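Local coordinates for hypothetical protein (Pseudomonas aeruginosa, PDB 2H1T) that is of unknown function but probably binds glycolipids or takes part in their metabolism, at residues Thr9-Trp14 and Ser42-Gln47; Val64-Ser69 and Val73-Leu78. All coordinates share one frame; numbering follows the deposited sequence.

Contact 1. Residues Thr9-Trp14 and Ser42-Gln47; sequences TWAGLW and SGLPYQ
The methyl of A11 rests against the forked end of L44, where the N-terminal strand 6-12, which pairs with a strand of the second subunit in an antiparallel ladder, passes the residue just before strand 45-54. A11 CB lies 4.1 Å from L44 CD2 and 4.2 Å from L44 CD1, so the methyl meets both branches of the leucine almost equally. L44 CD2 also reaches the backbone of the next residue, standing 4.2 Å from G12 O. The leucine gets there because its CG lies anti to its own carbonyl carbon (chi1 -58°), with the chain continuing extended toward strand 6-12. The contact is slight, about 85 Å² counting both sides, and purely apolar between side chains; the CA atoms of A11 and L44 are 7.5 Å apart, too far for backbone pairing at this point.

Strand 6-12 is also bound across the subunit interface. T9 to G12 form the ladder with the second subunit, W10 NE1 donates to V178 O of that subunit, and W14 meets the rings of W106 and F185 there. L44 in turn packs on S20 of the second subunit, so the small A11-L44 contact adjoins residues of that chain.

Within the chain, R15 ties the two sides together: its guanidinium bonds to G12 O and, weakly, to S42 O. The turn before strand 45-54 includes G43, whose positive phi (76°) favours glycine, and an ST turn. In that turn S42 OG accepts the backbone N-H of L44, with L44 N 3.1 Å from S42 OG and an angle of 156° at the hydrogen.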
ATOM      1  N   THR A   9      12.594  -9.821   1.800  1.00 12.06           N
ATOM      2  CA  THR A   9      11.964  -8.588   1.426  1.00 13.24           C
ATOM      3  C   THR A   9      12.516  -8.174   0.049  1.00 13.16           C
ATOM      4  O   THR A   9      13.749  -8.227  -0.175  1.00 13.25           O
ATOM      5  CB  THR A   9      12.280  -7.493   2.503  1.00 16.04           C
ATOM      6  OG1 THR A   9      11.825  -7.898   3.821  1.00 16.74           O
ATOM      7  CG2 THR A   9      11.658  -6.191   2.147  1.00 16.44           C
ATOM      8  N   TRP A  10      11.631  -7.799  -0.868  1.00 13.68           N
ATOM      9  CA  TRP A  10      12.041  -7.276  -2.170  1.00 14.10           C
ATOM     10  C   TRP A  10      11.419  -5.924  -2.421  1.00 14.43           C
ATOM     11  O   TRP A  10      10.229  -5.707  -2.156  1.00 12.41           O
ATOM     12  CB  TRP A  10      11.679  -8.209  -3.308  1.00 12.54           C
ATOM     13  CG  TRP A  10      12.346  -9.541  -3.322  1.00 14.37           C
ATOM     14  CD1 TRP A  10      13.561  -9.865  -3.874  1.00 13.42           C
ATOM     15  CD2 TRP A  10      11.792 -10.739  -2.853  1.00 11.78           C
ATOM     16  NE1 TRP A  10      13.816 -11.224  -3.709  1.00 12.69           N
ATOM     17  CE2 TRP A  10      12.722 -11.774  -3.088  1.00 12.76           C
ATOM     18  CE3 TRP A  10      10.600 -11.047  -2.194  1.00 12.97           C
ATOM     19  CZ2 TRP A  10      12.482 -13.098  -2.700  1.00 13.64           C
ATOM     20  CZ3 TRP A  10      10.369 -12.365  -1.816  1.00 14.25           C
ATOM     21  CH2 TRP A  10      11.295 -13.366  -2.073  1.00 14.85           C
ATOM     22  N   ALA A  11      12.217  -5.023  -2.969  1.00 13.84           N
ATOM     23  CA  ALA A  11      11.744  -3.752  -3.463  1.00 13.80           C
ATOM     24  C   ALA A  11      11.697  -3.808  -4.989  1.00 13.81           C
ATOM     25  O   ALA A  11      12.656  -4.269  -5.629  1.00 14.71           O
ATOM     26  CB  ALA A  11      12.695  -2.636  -2.978  1.00 13.20           C
ATOM     27  N   GLY A  12      10.628  -3.286  -5.575  1.00 13.65           N
ATOM     28  CA  GLY A  12      10.594  -3.075  -6.990  1.00 14.44           C
ATOM     29  C   GLY A  12      11.429  -1.905  -7.500  1.00 12.44           C
ATOM     30  O   GLY A  12      11.499  -0.850  -6.848  1.00 13.82           O
ATOM     31  N   LEU A  13      12.000  -2.090  -8.699  1.00 13.39           N
ATOM     32  CA  LEU A  13      12.807  -1.079  -9.376  1.00 14.02           C
ATOM     33  C   LEU A  13      12.011  -0.453 -10.501  1.00 16.22           C
ATOM     34  O   LEU A  13      12.306   0.657 -10.949  1.00 15.85           O
ATOM     35  CB  LEU A  13      14.102  -1.699  -9.896  1.00 15.29           C
ATOM     36  CG  LEU A  13      14.966  -2.362  -8.822  1.00 14.85           C
ATOM     37  CD1 LEU A  13      16.172  -3.067  -9.425  1.00 15.41           C
ATOM     38  CD2 LEU A  13      15.417  -1.380  -7.819  1.00 14.62           C
ATOM     39  N   TRP A  14      10.988  -1.166 -10.975  1.00 16.58           N
ATOM     40  CA  TRP A  14      10.059  -0.589 -11.922  1.00 14.92           C
ATOM     41  C   TRP A  14       9.312   0.563 -11.228  1.00 13.36           C
ATOM     42  O   TRP A  14       9.243   0.623 -10.002  1.00 12.10           O
ATOM     43  CB  TRP A  14       9.101  -1.660 -12.456  1.00 15.53           C
ATOM     44  CG  TRP A  14       8.250  -2.339 -11.374  1.00 16.63           C
ATOM     45  CD1 TRP A  14       8.610  -3.391 -10.567  1.00 16.06           C
ATOM     46  CD2 TRP A  14       6.886  -2.018 -11.022  1.00 16.51           C
ATOM     47  NE1 TRP A  14       7.585  -3.711  -9.709  1.00 17.94           N
ATOM     48  CE2 TRP A  14       6.504  -2.908  -9.981  1.00 18.00           C
ATOM     49  CE3 TRP A  14       5.966  -1.065 -11.477  1.00 18.65           C
ATOM     50  CZ2 TRP A  14       5.253  -2.863  -9.381  1.00 18.40           C
ATOM     51  CZ3 TRP A  14       4.693  -1.031 -10.893  1.00 18.69           C
ATOM     52  CH2 TRP A  14       4.354  -1.932  -9.849  1.00 16.29           C
ATOM     53  N   SER A  42      11.314   7.687  -1.577  1.00 25.45           N
ATOM     54  CA  SER A  42      11.787   6.325  -1.867  1.00 24.81           C
ATOM     55  C   SER A  42      11.062   5.612  -3.006  1.00 25.37           C
ATOM     56  O   SER A  42      11.597   4.652  -3.588  1.00 25.73           O
ATOM     57  CB  SER A  42      11.681   5.466  -0.608  1.00 25.08           C
ATOM     58  OG  SER A  42      10.375   4.966  -0.399  1.00 21.46           O
ATOM     59  N   GLY A  43       9.839   6.037  -3.304  1.00 25.16           N
ATOM     60  CA  GLY A  43       8.990   5.345  -4.286  1.00 22.84           C
ATOM     61  C   GLY A  43       8.340   4.053  -3.810  1.00 22.64           C
ATOM     62  O   GLY A  43       7.756   3.331  -4.596  1.00 26.18           O
ATOM     63  N   LEU A  44       8.450   3.734  -2.527  1.00 19.55           N
ATOM     64  CA  LEU A  44       7.911   2.495  -2.014  1.00 19.00           C
ATOM     65  C   LEU A  44       6.667   2.784  -1.158  1.00 17.05           C
ATOM     66  O   LEU A  44       6.534   3.861  -0.561  1.00 14.10           O
ATOM     67  CB  LEU A  44       8.960   1.737  -1.194  1.00 18.51           C
ATOM     68  CG  LEU A  44      10.259   1.402  -1.964  1.00 19.45           C
ATOM     69  CD1 LEU A  44      11.280   0.773  -1.033  1.00 23.84           C
ATOM     70  CD2 LEU A  44       9.960   0.473  -3.136  1.00 20.03           C
ATOM     71  N   PRO A  45       5.734   1.833  -1.128  1.00 16.94           N
ATOM     72  CA  PRO A  45       4.450   2.072  -0.456  1.00 18.39           C
ATOM     73  C   PRO A  45       4.478   2.051   1.061  1.00 17.44           C
ATOM     74  O   PRO A  45       5.305   1.406   1.658  1.00 18.70           O
ATOM     75  CB  PRO A  45       3.563   0.921  -0.963  1.00 19.93           C
ATOM     76  CG  PRO A  45       4.524  -0.184  -1.341  1.00 17.85           C
ATOM     77  CD  PRO A  45       5.802   0.515  -1.782  1.00 19.85           C
ATOM     78  N   TYR A  46       3.566   2.778   1.682  1.00 15.87           N
ATOM     79  CA  TYR A  46       3.322   2.611   3.107  1.00 17.84           C
ATOM     80  C   TYR A  46       1.824   2.508   3.365  1.00 17.84           C
ATOM     81  O   TYR A  46       0.993   2.762   2.489  1.00 16.11           O
ATOM     82  CB  TYR A  46       3.980   3.750   3.925  1.00 18.16           C
ATOM     83  CG  TYR A  46       3.408   5.116   3.655  1.00 19.05           C
ATOM     84  CD1 TYR A  46       2.336   5.599   4.413  1.00 17.48           C
ATOM     85  CD2 TYR A  46       3.944   5.956   2.658  1.00 13.63           C
ATOM     86  CE1 TYR A  46       1.767   6.894   4.167  1.00 19.93           C
ATOM     87  CE2 TYR A  46       3.353   7.256   2.392  1.00 17.22           C
ATOM     88  CZ  TYR A  46       2.281   7.706   3.171  1.00 19.62           C
ATOM     89  OH  TYR A  46       1.671   8.940   2.954  1.00 16.49           O
ATOM     90  N   GLN A  47       1.485   2.056   4.562  1.00 18.90           N
ATOM     91  CA  GLN A  47       0.120   2.102   5.019  1.00 18.75           C
ATOM     92  C   GLN A  47       0.121   2.763   6.388  1.00 19.67           C
ATOM     93  O   GLN A  47       0.862   2.329   7.291  1.00 16.93           O
ATOM     94  CB  GLN A  47      -0.514   0.730   5.141  1.00 17.62           C
ATOM     95  CG  GLN A  47      -1.973   0.814   5.675  1.00 21.71           C
ATOM     96  CD  GLN A  47      -2.799  -0.436   5.434  1.00 24.91           C
ATOM     97  OE1 GLN A  47      -2.755  -1.028   4.342  1.00 29.86           O
ATOM     98  NE2 GLN A  47      -3.561  -0.856   6.457  1.00 26.10           N
TER

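Contact 2. Residues Val64-Ser69 and Val73-Leu78; sequences VFHVES and VRKLHL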
ATOM      1  N   VAL A  64      -3.922   8.625  17.515  1.00 16.55           N
ATOM      2  CA  VAL A  64      -3.073   7.435  17.478  1.00 17.85           C
ATOM      3  C   VAL A  64      -2.772   7.066  16.023  1.00 17.02           C
ATOM      4  O   VAL A  64      -3.686   7.007  15.198  1.00 17.35           O
ATOM      5  CB  VAL A  64      -3.779   6.233  18.172  1.00 17.51           C
ATOM      6  CG1 VAL A  64      -2.870   5.052  18.236  1.00 22.88           C
ATOM      7  CG2 VAL A  64      -4.226   6.618  19.556  1.00 22.14           C
ATOM      8  N   PHE A  65      -1.495   6.842  15.732  1.00 14.24           N
ATOM      9  CA  PHE A  65      -0.967   6.532  14.412  1.00 15.60           C
ATOM     10  C   PHE A  65      -0.133   5.268  14.425  1.00 15.57           C
ATOM     11  O   PHE A  65       0.637   5.042  15.361  1.00 14.83           O
ATOM     12  CB  PHE A  65      -0.024   7.646  13.970  1.00 17.33           C
ATOM     13  CG  PHE A  65      -0.681   8.984  13.843  1.00 15.04           C
ATOM     14  CD1 PHE A  65      -1.318   9.358  12.656  1.00 16.23           C
ATOM     15  CD2 PHE A  65      -0.631   9.907  14.897  1.00 16.98           C
ATOM     16  CE1 PHE A  65      -1.944  10.606  12.553  1.00 17.12           C
ATOM     17  CE2 PHE A  65      -1.248  11.135  14.789  1.00 18.44           C
ATOM     18  CZ  PHE A  65      -1.898  11.493  13.619  1.00 19.27           C
ATOM     19  N   HIS A  66      -0.234   4.482  13.341  1.00 15.75           N
ATOM     20  CA  HIS A  66       0.540   3.246  13.187  1.00 14.75           C
ATOM     21  C   HIS A  66       0.808   3.206  11.722  1.00 14.63           C
ATOM     22  O   HIS A  66      -0.133   3.182  10.911  1.00 14.90           O
ATOM     23  CB  HIS A  66      -0.268   2.007  13.629  1.00 14.96           C
ATOM     24  CG  HIS A  66       0.353   0.693  13.274  1.00 16.12           C
ATOM     25  ND1 HIS A  66       0.853  -0.171  14.224  1.00 14.89           N
ATOM     26  CD2 HIS A  66       0.481   0.060  12.086  1.00 15.74           C
ATOM     27  CE1 HIS A  66       1.320  -1.255  13.626  1.00 15.44           C
ATOM     28  NE2 HIS A  66       1.087  -1.148  12.331  1.00 18.22           N
ATOM     29  N   VAL A  67       2.082   3.326  11.377  1.00 15.71           N
ATOM     30  CA  VAL A  67       2.507   3.321   9.980  1.00 17.47           C
ATOM     31  C   VAL A  67       3.447   2.170   9.738  1.00 15.75           C
ATOM     32  O   VAL A  67       4.381   1.962  10.489  1.00 15.00           O
ATOM     33  CB  VAL A  67       3.196   4.627   9.563  1.00 18.68           C
ATOM     34  CG1 VAL A  67       4.389   4.933  10.428  1.00 18.20           C
ATOM     35  CG2 VAL A  67       3.624   4.552   8.127  1.00 22.59           C
ATOM     36  N   GLU A  68       3.198   1.446   8.664  1.00 15.17           N
ATOM     37  CA  GLU A  68       4.096   0.401   8.220  1.00 14.84           C
ATOM     38  C   GLU A  68       4.661   0.707   6.830  1.00 12.94           C
ATOM     39  O   GLU A  68       3.926   1.029   5.885  1.00 11.30           O
ATOM     40  CB  GLU A  68       3.393  -0.950   8.207  1.00 13.71           C
ATOM     41  CG  GLU A  68       2.505  -1.229   9.389  1.00 19.29           C
ATOM     42  CD  GLU A  68       2.087  -2.701   9.483  1.00 22.30           C
ATOM     43  OE1 GLU A  68       2.254  -3.470   8.485  1.00 24.16           O
ATOM     44  OE2 GLU A  68       1.608  -3.082  10.577  1.00 23.06           O
ATOM     45  N   SER A  69       5.975   0.592   6.735  1.00 11.81           N
ATOM     46  CA  SER A  69       6.713   0.888   5.526  1.00 14.17           C
ATOM     47  C   SER A  69       7.927  -0.017   5.479  1.00 15.26           C
ATOM     48  O   SER A  69       8.153  -0.810   6.384  1.00 16.26           O
ATOM     49  CB  SER A  69       7.168   2.356   5.541  1.00 16.54           C
ATOM     50  OG  SER A  69       8.186   2.573   6.524  1.00 19.46           O
ATOM     51  N   VAL A  73       7.923  -0.375  11.446  1.00 21.31           N
ATOM     52  CA  VAL A  73       6.660   0.071  11.986  1.00 21.62           C
ATOM     53  C   VAL A  73       7.017   1.269  12.842  1.00 22.07           C
ATOM     54  O   VAL A  73       7.961   1.205  13.598  1.00 21.02           O
ATOM     55  CB  VAL A  73       6.001  -1.014  12.844  1.00 22.80           C
ATOM     56  CG1 VAL A  73       4.700  -0.484  13.491  1.00 27.79           C
ATOM     57  CG2 VAL A  73       5.762  -2.261  12.014  1.00 22.46           C
ATOM     58  N   ARG A  74       6.281   2.359  12.686  1.00 22.77           N
ATOM     59  CA  ARG A  74       6.418   3.519  13.561  1.00 25.14           C
ATOM     60  C   ARG A  74       5.041   3.852  14.149  1.00 22.05           C
ATOM     61  O   ARG A  74       3.994   3.831  13.456  1.00 21.11           O
ATOM     62  CB  ARG A  74       7.034   4.715  12.815  1.00 26.03           C
ATOM     63  CG  ARG A  74       6.635   6.080  13.366  1.00 27.29           C
ATOM     64  CD  ARG A  74       7.708   7.147  13.193  1.00 30.56           C
ATOM     65  NE  ARG A  74       7.279   8.464  13.686  1.00 34.49           N
ATOM     66  CZ  ARG A  74       7.274   8.873  14.964  1.00 36.29           C
ATOM     67  NH1 ARG A  74       7.644   8.085  15.975  1.00 34.46           N
ATOM     68  NH2 ARG A  74       6.885  10.107  15.237  1.00 35.58           N
ATOM     69  N   LYS A  75       5.044   4.141  15.439  1.00 21.59           N
ATOM     70  CA  LYS A  75       3.839   4.548  16.108  1.00 21.98           C
ATOM     71  C   LYS A  75       3.985   5.999  16.650  1.00 20.81           C
ATOM     72  O   LYS A  75       5.093   6.472  16.929  1.00 20.76           O
ATOM     73  CB  LYS A  75       3.525   3.556  17.240  1.00 23.29           C
ATOM     74  CG  LYS A  75       3.264   2.128  16.771  1.00 23.09           C
ATOM     75  CD  LYS A  75       3.075   1.167  17.948  1.00 24.24           C
ATOM     76  CE  LYS A  75       3.142  -0.276  17.434  1.00 26.83           C
ATOM     77  NZ  LYS A  75       3.243  -1.327  18.498  1.00 27.28           N
ATOM     78  N   LEU A  76       2.845   6.654  16.807  1.00 20.01           N
ATOM     79  CA  LEU A  76       2.743   7.959  17.476  1.00 19.57           C
ATOM     80  C   LEU A  76       1.416   8.051  18.225  1.00 17.25           C
ATOM     81  O   LEU A  76       0.349   7.753  17.676  1.00 14.39           O
ATOM     82  CB  LEU A  76       2.876   9.088  16.450  1.00 20.60           C
ATOM     83  CG  LEU A  76       2.725  10.549  16.932  1.00 21.70           C
ATOM     84  CD1 LEU A  76       3.876  10.926  17.919  1.00 22.18           C
ATOM     85  CD2 LEU A  76       2.698  11.500  15.739  1.00 20.92           C
ATOM     86  N   HIS A  77       1.499   8.457  19.493  1.00 17.03           N
ATOM     87  CA  HIS A  77       0.335   8.662  20.353  1.00 16.89           C
ATOM     88  C   HIS A  77       0.382  10.067  20.957  1.00 15.58           C
ATOM     89  O   HIS A  77       1.274  10.386  21.737  1.00 16.88           O
ATOM     90  CB  HIS A  77       0.332   7.649  21.494  1.00 16.11           C
ATOM     91  CG  HIS A  77      -0.953   7.608  22.269  1.00 16.68           C
ATOM     92  ND1 HIS A  77      -1.094   6.880  23.427  1.00 19.22           N
ATOM     93  CD2 HIS A  77      -2.152   8.202  22.055  1.00 16.06           C
ATOM     94  CE1 HIS A  77      -2.324   7.032  23.900  1.00 22.95           C
ATOM     95  NE2 HIS A  77      -2.992   7.821  23.076  1.00 18.12           N
ATOM     96  N   LEU A  78      -0.590  10.897  20.602  1.00 15.05           N
ATOM     97  CA  LEU A  78      -0.675  12.274  21.087  1.00 14.97           C
ATOM     98  C   LEU A  78      -1.966  12.494  21.858  1.00 16.14           C
ATOM     99  O   LEU A  78      -3.029  11.940  21.516  1.00 16.75           O
ATOM    100  CB  LEU A  78      -0.625  13.261  19.888  1.00 15.18           C
ATOM    101  CG  LEU A  78       0.657  13.291  19.068  1.00 17.46           C
ATOM    102  CD1 LEU A  78       0.465  14.119  17.850  1.00 18.02           C
ATOM    103  CD2 LEU A  78       1.847  13.819  19.931  1.00 20.58           C
TER
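F65 and L76 form a hydrogen-bonded antiparallel pair, with their side chains alongside one another on the face of the sheet that also carries V67 and R74. F65 N donates to L76 O over 2.8 Å, and L76 N returns a bond to F65 O. V67 and R74 repeat the reciprocal pattern two residues on, the bond from V67 N to R74 O being nearly straight at 173°. On this tightly packed face L76 CD2 lies 3.8 Å from F65 CD2, and V67 CG1, placed between its backbone N and carbonyl carbon (chi1 57°), sits 3.6 Å from R74 CB. L139 covers F65 and V67; R74 bends at chi2 and donates to the carbonyls of A138 and L139.

The other face is more open to solvent, with V73 and K75 exposed. V73 CG1 stands over the face of the H66 imidazole, 3.9 Å from the ring centroid, a CH-pi contact. In the plane of that ring, H66 NE2 donates to the anti lone pair of E68 OE2 over 2.7 Å at 174°, which fixes the ring's rotation. K75 lies beside H66, pointing the same way, with K75 CE 3.9 Å from H66 ND1. Farther along, V64 CG2 touches H77 CD2 at 3.6 Å, while H77 NE2 is hydrogen-bonded to E62 OE2.

Strands 60-69 and 72-80, consecutive, antiparallel and joined by a short turn, make a beta hairpin within the six-stranded antiparallel sheet; its F65 face meets strand 126-135 of the second sheet through I134.

Contact 1 closes before contact 2 opens along the chain, and their centres lie about 19 Å apart. Strands 45-54 and 60-69, one from each contact, are antiparallel neighbours in the six-stranded sheet, and the two contacts meet directly there: Q47 O is 2.8 Å from E68 N, a probable hydrogen bond, and Y46 CB packs on S69 CB. Contact 2 joins consecutive strands within that sheet, whereas contact 1 brings in strand 6-12, which pairs with the second subunit. Both reach that subunit, contact 2 by a weak, long ion pair from E68 to its R36, so the sheet lies next to the dimer interface.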